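Local coordinates for protein hypoxanthine-guanine phosphoribosyltransferase (HGPRT) (Schistosoma mansoni, PDB 5IPF) that catalyses transfer of a phosphoribosyl group to hypoxanthine or guanine, giving the nucleotides IMP and GMP in purine salvage, at residues D160-G165 with P195-R200; L188-T193 with Y199-V204. All coordinates share one frame; numbering follows the deposited sequence.

Contact 1: residues D160-G165 with P195-R200; sequences DIIDTG and PRNDYR. With IMP (inosinic acid), chain E.
Asn197 is the main side chain reaching across from 195-200. Its CG lies anti to the backbone N (chi1 179°), which sends the amide toward the turn at Thr164 and Gly165. Asn197 ND2 approaches Ile162 CG2 at 3.9 Å, with the two side chains crossing at about a right angle. Asn197 OD1 comes within 3.3 Å of Thr164 O, but as both are acceptors this is proximity, not a bond. Asn197 OD1 also takes a weak hydrogen bond from Tyr199 N (3.4 Å), which ties the amide back to its own loop.

The sequence DIIDTG matches the PRPP motif of type I phosphoribosyltransferases. Asp163 N donates to IMP O1P at 3.1 Å and 167°, nearly straight; Gly165 N also binds IMP O1P, and Thr164 N binds IMP O2P. Thr164 OG1, set between the backbone N and the carbonyl carbon (chi1 69°), adds a weak hydrogen bond to IMP O2P at 2.8 Å. IMP O2' donates to Asp160 OD1 over 2.7 Å, and Ile161 CG2 lies 3.5 Å from IMP C4 of the base.

Gly165 is the N-cap of helix 166-175, from which Ile168 packs on both Ile162 and Tyr199. Strand 161-162 runs parallel to strand 189-191, and Ile162 also rests on Ser187 of strand 182-187.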
loop_
_atom_site.group_PDB
_atom_site.type_symbol
_atom_site.label_atom_id
_atom_site.label_comp_id
_atom_site.label_asym_id
_atom_site.label_seq_id
_atom_site.Cartn_x
_atom_site.Cartn_y
_atom_site.Cartn_z
ATOM N N ASP A 160 -4.582 15.925 -14.959
ATOM C CA ASP A 160 -3.629 16.104 -13.873
ATOM C C ASP A 160 -3.867 17.384 -13.072
ATOM O O ASP A 160 -3.885 17.346 -11.837
ATOM C CB ASP A 160 -2.209 16.076 -14.443
ATOM C CG ASP A 160 -2.017 17.047 -15.596
ATOM O OD1 ASP A 160 -3.021 17.442 -16.224
ATOM O OD2 ASP A 160 -0.857 17.412 -15.880
ATOM N N ILE A 161 -4.047 18.521 -13.745
ATOM C CA ILE A 161 -4.201 19.797 -13.053
ATOM C C ILE A 161 -4.886 20.783 -13.989
ATOM O O ILE A 161 -4.673 20.757 -15.205
ATOM C CB ILE A 161 -2.831 20.326 -12.554
ATOM C CG1 ILE A 161 -3.006 21.599 -11.724
ATOM C CG2 ILE A 161 -1.886 20.566 -13.720
ATOM C CD1 ILE A 161 -1.733 22.081 -11.069
ATOM N N ILE A 162 -5.718 21.649 -13.415
ATOM C CA ILE A 162 -6.417 22.703 -14.142
ATOM C C ILE A 162 -5.835 24.045 -13.717
ATOM O O ILE A 162 -5.689 24.312 -12.517
ATOM C CB ILE A 162 -7.934 22.660 -13.880
ATOM C CG1 ILE A 162 -8.517 21.310 -14.299
ATOM C CG2 ILE A 162 -8.640 23.792 -14.613
ATOM C CD1 ILE A 162 -8.445 21.056 -15.779
ATOM N N ASP A 163 -5.506 24.888 -14.696
ATOM C CA ASP A 163 -4.983 26.218 -14.405
ATOM C C ASP A 163 -5.845 27.284 -15.070
ATOM O O ASP A 163 -6.702 27.892 -14.423
ATOM C CB ASP A 163 -3.529 26.337 -14.866
ATOM C CG ASP A 163 -2.937 27.709 -14.593
ATOM O OD1 ASP A 163 -3.456 28.425 -13.711
ATOM O OD2 ASP A 163 -1.942 28.069 -15.259
ATOM N N THR A 164 -5.621 27.520 -16.364
ATOM C CA THR A 164 -6.432 28.492 -17.088
ATOM C C THR A 164 -7.779 27.904 -17.491
ATOM O O THR A 164 -8.806 28.586 -17.404
ATOM C CB THR A 164 -5.683 28.992 -18.323
ATOM O OG1 THR A 164 -5.588 27.937 -19.288
ATOM C CG2 THR A 164 -4.282 29.452 -17.943
ATOM N N GLY A 165 -7.794 26.648 -17.935
ATOM C CA GLY A 165 -9.020 25.973 -18.314
ATOM C C GLY A 165 -9.217 25.761 -19.799
ATOM O O GLY A 165 -10.200 25.118 -20.184
ATOM N N PRO A 195 -8.768 36.547 -11.208
ATOM C CA PRO A 195 -9.945 36.086 -10.462
ATOM C C PRO A 195 -10.159 34.582 -10.585
ATOM O O PRO A 195 -9.507 33.950 -11.416
ATOM C CB PRO A 195 -11.090 36.851 -11.123
ATOM C CG PRO A 195 -10.645 37.001 -12.534
ATOM C CD PRO A 195 -9.149 37.195 -12.477
ATOM N N ARG A 196 -11.046 34.027 -9.759
ATOM C CA ARG A 196 -11.268 32.587 -9.757
ATOM C C ARG A 196 -11.673 32.108 -11.145
ATOM O O ARG A 196 -12.415 32.785 -11.862
ATOM C CB ARG A 196 -12.340 32.216 -8.733
ATOM N N ASN A 197 -11.162 30.938 -11.525
ATOM C CA ASN A 197 -11.434 30.390 -12.848
ATOM C C ASN A 197 -12.925 30.136 -13.023
ATOM O O ASN A 197 -13.591 29.594 -12.136
ATOM C CB ASN A 197 -10.647 29.093 -13.057
ATOM C CG ASN A 197 -10.912 28.456 -14.413
ATOM O OD1 ASN A 197 -11.301 29.132 -15.368
ATOM N ND2 ASN A 197 -10.701 27.147 -14.503
ATOM N N ASP A 198 -13.447 30.531 -14.186
ATOM C CA ASP A 198 -14.868 30.389 -14.475
ATOM C C ASP A 198 -15.316 28.937 -14.563
ATOM O O ASP A 198 -16.524 28.686 -14.660
ATOM C CB ASP A 198 -15.207 31.113 -15.780
ATOM N N TYR A 199 -14.392 27.981 -14.531
ATOM C CA TYR A 199 -14.731 26.570 -14.645
ATOM C C TYR A 199 -14.088 25.785 -13.512
ATOM O O TYR A 199 -12.906 25.980 -13.205
ATOM C CB TYR A 199 -14.285 25.998 -15.992
ATOM C CG TYR A 199 -14.455 24.501 -16.080
ATOM C CD1 TYR A 199 -15.712 23.920 -15.971
ATOM C CD2 TYR A 199 -13.362 23.667 -16.271
ATOM C CE1 TYR A 199 -15.876 22.550 -16.050
ATOM C CE2 TYR A 199 -13.516 22.298 -16.351
ATOM C CZ TYR A 199 -14.774 21.745 -16.241
ATOM O OH TYR A 199 -14.930 20.378 -16.321
ATOM N N ARG A 200 -14.868 24.897 -12.901
ATOM C CA ARG A 200 -14.377 23.987 -11.882
ATOM C C ARG A 200 -14.824 22.579 -12.258
ATOM O O ARG A 200 -16.009 22.371 -12.573
ATOM C CB ARG A 200 -14.898 24.367 -10.490
HETATM P P IMP E . -4.818 24.905 -18.570
HETATM O O1P IMP E . -5.997 24.454 -17.741
HETATM O O2P IMP E . -3.949 26.020 -18.041
HETATM O O3P IMP E . -5.349 25.339 -19.915
HETATM O "O5'" IMP E . -3.858 23.647 -18.776
HETATM C "C5'" IMP E . -2.457 23.766 -18.551
HETATM C "C4'" IMP E . -1.677 22.578 -19.064
HETATM O "O4'" IMP E . -0.365 22.588 -18.462
HETATM C "C3'" IMP E . -2.253 21.207 -18.757
HETATM O "O3'" IMP E . -1.784 20.267 -19.722
HETATM C "C2'" IMP E . -1.646 20.883 -17.392
HETATM O "O2'" IMP E . -1.459 19.504 -17.154
HETATM C "C1'" IMP E . -0.304 21.637 -17.410
HETATM N N9 IMP E . -0.036 22.366 -16.166
HETATM C C8 IMP E . -0.721 23.470 -15.728
HETATM N N7 IMP E . -0.199 23.869 -14.549
HETATM C C5 IMP E . 0.815 23.038 -14.225
HETATM C C6 IMP E . 1.674 23.003 -13.133
HETATM O O6 IMP E . 1.612 23.876 -12.268
HETATM N N1 IMP E . 2.639 22.018 -13.061
HETATM C C2 IMP E . 2.741 21.081 -14.069
HETATM N N3 IMP E . 1.883 21.123 -15.150
HETATM C C4 IMP E . 0.932 22.087 -15.231
#

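Contact 2: residues L188-T193 with Y199-V204; sequences LLVKRT and YRPDFV. With IMP (inosinic acid), chain E.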
loop_
_atom_site.group_PDB
_atom_site.type_symbol
_atom_site.label_atom_id
_atom_site.label_comp_id
_atom_site.label_asym_id
_atom_site.label_seq_id
_atom_site.Cartn_x
_atom_site.Cartn_y
_atom_site.Cartn_z
ATOM N N LEU A 188 -7.037 16.078 -10.407
ATOM C CA LEU A 188 -6.382 15.895 -9.116
ATOM C C LEU A 188 -6.133 17.234 -8.433
ATOM O O LEU A 188 -6.404 17.393 -7.237
ATOM C CB LEU A 188 -5.071 15.131 -9.294
ATOM C CG LEU A 188 -4.230 14.987 -8.025
ATOM C CD1 LEU A 188 -4.983 14.194 -6.968
ATOM C CD2 LEU A 188 -2.887 14.346 -8.334
ATOM N N LEU A 189 -5.621 18.210 -9.178
ATOM C CA LEU A 189 -5.303 19.521 -8.636
ATOM C C LEU A 189 -6.030 20.608 -9.415
ATOM O O LEU A 189 -6.338 20.451 -10.600
ATOM C CB LEU A 189 -3.793 19.791 -8.673
ATOM C CG LEU A 189 -2.881 18.790 -7.964
ATOM C CD1 LEU A 189 -1.447 19.290 -7.979
ATOM C CD2 LEU A 189 -3.355 18.542 -6.543
ATOM N N VAL A 190 -6.299 21.718 -8.730
ATOM C CA VAL A 190 -6.891 22.906 -9.333
ATOM C C VAL A 190 -6.148 24.122 -8.798
ATOM O O VAL A 190 -5.989 24.271 -7.582
ATOM C CB VAL A 190 -8.400 23.018 -9.038
ATOM C CG1 VAL A 190 -8.871 24.454 -9.203
ATOM C CG2 VAL A 190 -9.185 22.099 -9.956
ATOM N N LYS A 191 -5.686 24.981 -9.702
ATOM C CA LYS A 191 -4.950 26.173 -9.306
ATOM C C LYS A 191 -5.909 27.296 -8.937
ATOM O O LYS A 191 -6.887 27.551 -9.646
ATOM C CB LYS A 191 -4.021 26.629 -10.431
ATOM C CG LYS A 191 -2.602 26.106 -10.319
ATOM C CD LYS A 191 -1.736 26.657 -11.436
ATOM C CE LYS A 191 -0.277 26.282 -11.249
ATOM N NZ LYS A 191 0.572 26.778 -12.369
ATOM N N ARG A 192 -5.625 27.964 -7.822
ATOM C CA ARG A 192 -6.391 29.132 -7.410
ATOM C C ARG A 192 -5.932 30.339 -8.221
ATOM O O ARG A 192 -4.782 30.775 -8.102
ATOM C CB ARG A 192 -6.213 29.380 -5.916
ATOM C CG ARG A 192 -7.443 29.914 -5.207
ATOM C CD ARG A 192 -7.168 30.001 -3.721
ATOM N NE ARG A 192 -6.345 28.875 -3.291
ATOM C CZ ARG A 192 -5.672 28.833 -2.148
ATOM N NH1 ARG A 192 -5.715 29.857 -1.308
ATOM N NH2 ARG A 192 -4.949 27.766 -1.850
ATOM N N THR A 193 -6.826 30.871 -9.047
ATOM C CA THR A 193 -6.519 31.969 -9.948
ATOM C C THR A 193 -7.217 33.236 -9.469
ATOM O O THR A 193 -8.262 33.178 -8.815
ATOM C CB THR A 193 -6.948 31.620 -11.382
ATOM O OG1 THR A 193 -6.299 30.411 -11.787
ATOM C CG2 THR A 193 -6.578 32.722 -12.365
ATOM N N TYR A 199 -14.392 27.981 -14.531
ATOM C CA TYR A 199 -14.731 26.570 -14.645
ATOM C C TYR A 199 -14.088 25.785 -13.512
ATOM O O TYR A 199 -12.906 25.980 -13.205
ATOM C CB TYR A 199 -14.285 25.998 -15.992
ATOM C CG TYR A 199 -14.455 24.501 -16.080
ATOM C CD1 TYR A 199 -15.712 23.920 -15.971
ATOM C CD2 TYR A 199 -13.362 23.667 -16.271
ATOM C CE1 TYR A 199 -15.876 22.550 -16.050
ATOM C CE2 TYR A 199 -13.516 22.298 -16.351
ATOM C CZ TYR A 199 -14.774 21.745 -16.241
ATOM O OH TYR A 199 -14.930 20.378 -16.321
ATOM N N ARG A 200 -14.868 24.897 -12.901
ATOM C CA ARG A 200 -14.377 23.987 -11.882
ATOM C C ARG A 200 -14.824 22.579 -12.258
ATOM O O ARG A 200 -16.009 22.371 -12.573
ATOM C CB ARG A 200 -14.898 24.367 -10.490
ATOM N N PRO A 201 -13.923 21.598 -12.253
ATOM C CA PRO A 201 -14.313 20.229 -12.615
ATOM C C PRO A 201 -15.301 19.638 -11.618
ATOM O O PRO A 201 -15.556 20.178 -10.539
ATOM C CB PRO A 201 -12.984 19.464 -12.608
ATOM C CG PRO A 201 -11.931 20.521 -12.760
ATOM C CD PRO A 201 -12.470 21.726 -12.051
ATOM N N ASP A 202 -15.863 18.491 -12.003
ATOM C CA ASP A 202 -16.885 17.849 -11.184
ATOM C C ASP A 202 -16.285 17.186 -9.951
ATOM O O ASP A 202 -16.880 17.228 -8.868
ATOM C CB ASP A 202 -17.658 16.826 -12.015
ATOM C CG ASP A 202 -18.180 17.409 -13.310
ATOM O OD1 ASP A 202 -19.300 17.963 -13.309
ATOM O OD2 ASP A 202 -17.468 17.310 -14.331
ATOM N N PHE A 203 -15.113 16.572 -10.094
ATOM C CA PHE A 203 -14.415 15.929 -8.989
ATOM C C PHE A 203 -13.016 16.518 -8.894
ATOM O O PHE A 203 -12.223 16.398 -9.834
ATOM C CB PHE A 203 -14.354 14.412 -9.181
ATOM C CG PHE A 203 -15.701 13.771 -9.353
ATOM C CD1 PHE A 203 -16.540 13.587 -8.266
ATOM C CD2 PHE A 203 -16.130 13.355 -10.602
ATOM C CE1 PHE A 203 -17.784 13.001 -8.423
ATOM C CE2 PHE A 203 -17.373 12.768 -10.766
ATOM C CZ PHE A 203 -18.199 12.591 -9.675
ATOM N N VAL A 204 -12.719 17.154 -7.763
ATOM C CA VAL A 204 -11.430 17.790 -7.529
ATOM C C VAL A 204 -10.795 17.166 -6.295
ATOM O O VAL A 204 -11.470 16.933 -5.286
ATOM C CB VAL A 204 -11.569 19.317 -7.353
ATOM C CG1 VAL A 204 -10.201 19.959 -7.194
ATOM C CG2 VAL A 204 -12.314 19.925 -8.531
HETATM P P IMP E . -4.818 24.905 -18.570
HETATM O O1P IMP E . -5.997 24.454 -17.741
HETATM O O2P IMP E . -3.949 26.020 -18.041
HETATM O O3P IMP E . -5.349 25.339 -19.915
HETATM O "O5'" IMP E . -3.858 23.647 -18.776
HETATM C "C5'" IMP E . -2.457 23.766 -18.551
HETATM C "C4'" IMP E . -1.677 22.578 -19.064
HETATM O "O4'" IMP E . -0.365 22.588 -18.462
HETATM C "C3'" IMP E . -2.253 21.207 -18.757
HETATM O "O3'" IMP E . -1.784 20.267 -19.722
HETATM C "C2'" IMP E . -1.646 20.883 -17.392
HETATM O "O2'" IMP E . -1.459 19.504 -17.154
HETATM C "C1'" IMP E . -0.304 21.637 -17.410
HETATM N N9 IMP E . -0.036 22.366 -16.166
HETATM C C8 IMP E . -0.721 23.470 -15.728
HETATM N N7 IMP E . -0.199 23.869 -14.549
HETATM C C5 IMP E . 0.815 23.038 -14.225
HETATM C C6 IMP E . 1.674 23.003 -13.133
HETATM O O6 IMP E . 1.612 23.876 -12.268
HETATM N N1 IMP E . 2.639 22.018 -13.061
HETATM C C2 IMP E . 2.741 21.081 -14.069
HETATM N N3 IMP E . 1.883 21.123 -15.150
HETATM C C4 IMP E . 0.932 22.087 -15.231
#
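Pro201, which meets Val190 through CD, also places its N over one face of the Tyr199 ring. Pro201 N stands 4.1 Å above the plane of the Tyr199 ring, offset toward the rim. The Tyr199 side chain also touches Ile168 and Ile172 of helix 166-175 and Val185 of strand 182-187.

The setting is the parallel sheet of the type I phosphoribosyltransferase fold, in which strands 189-191 and 203-208 are neighbours, connected by a loop without a helix. The nearest backbones of the two segments are at Leu188 and Val204, whose CA atoms are 5.6 Å apart. The strand pairing itself lies further along, where backbone hydrogen bonds join Leu188 to Phe206 and Val190 to Phe206 and Val208. Between 188-193 and 199-204 the closest side-chain contacts are apolar, all of them made by Val190.

Val190 carries that packing with one branch. Val190 CG2 is anti to the carbonyl carbon and lies beside the backbone N, where it touches Pro201 CD at 3.9 Å. Val190 and Pro201 run past each other in opposite directions, whereas Val190 and Val204 cross at about a right angle. Val190 CG2 also meets Val204 CG1 at 3.6 Å. Val204 also rests on Cys29, and its O accepts a hydrogen bond from Arg67 NH2.

The next residue after Val190 serves the ligand: extended beyond CG, the chain of Lys191 brings Lys191 NZ within 3.1 Å of IMP O6, a weak hydrogen bond.

In the fold
Contacts 1 and 2 have centres about 6 Å apart and share Tyr199 and Arg200, so the second segment of contact 1 runs on into that of contact 2. Their first segments are joined as parallel strands: Ile162 N lies 3.1 Å from Leu189 O, and Ile162 O lies 2.9 Å from Lys191 N, both probable hydrogen bonds. Beyond that pairing, Asp163 OD1 packs on Lys191 CD at 3.4 Å. Both segments reach IMP: 160-165 binds phosphate and ribose and places Ile161 against the base, while Lys191 of 188-193 approaches its O6. Val213 O and Thr167 OG1 also bond to the nucleotide, and Pro201 packs on Ile162 of contact 1 as well as within contact 2.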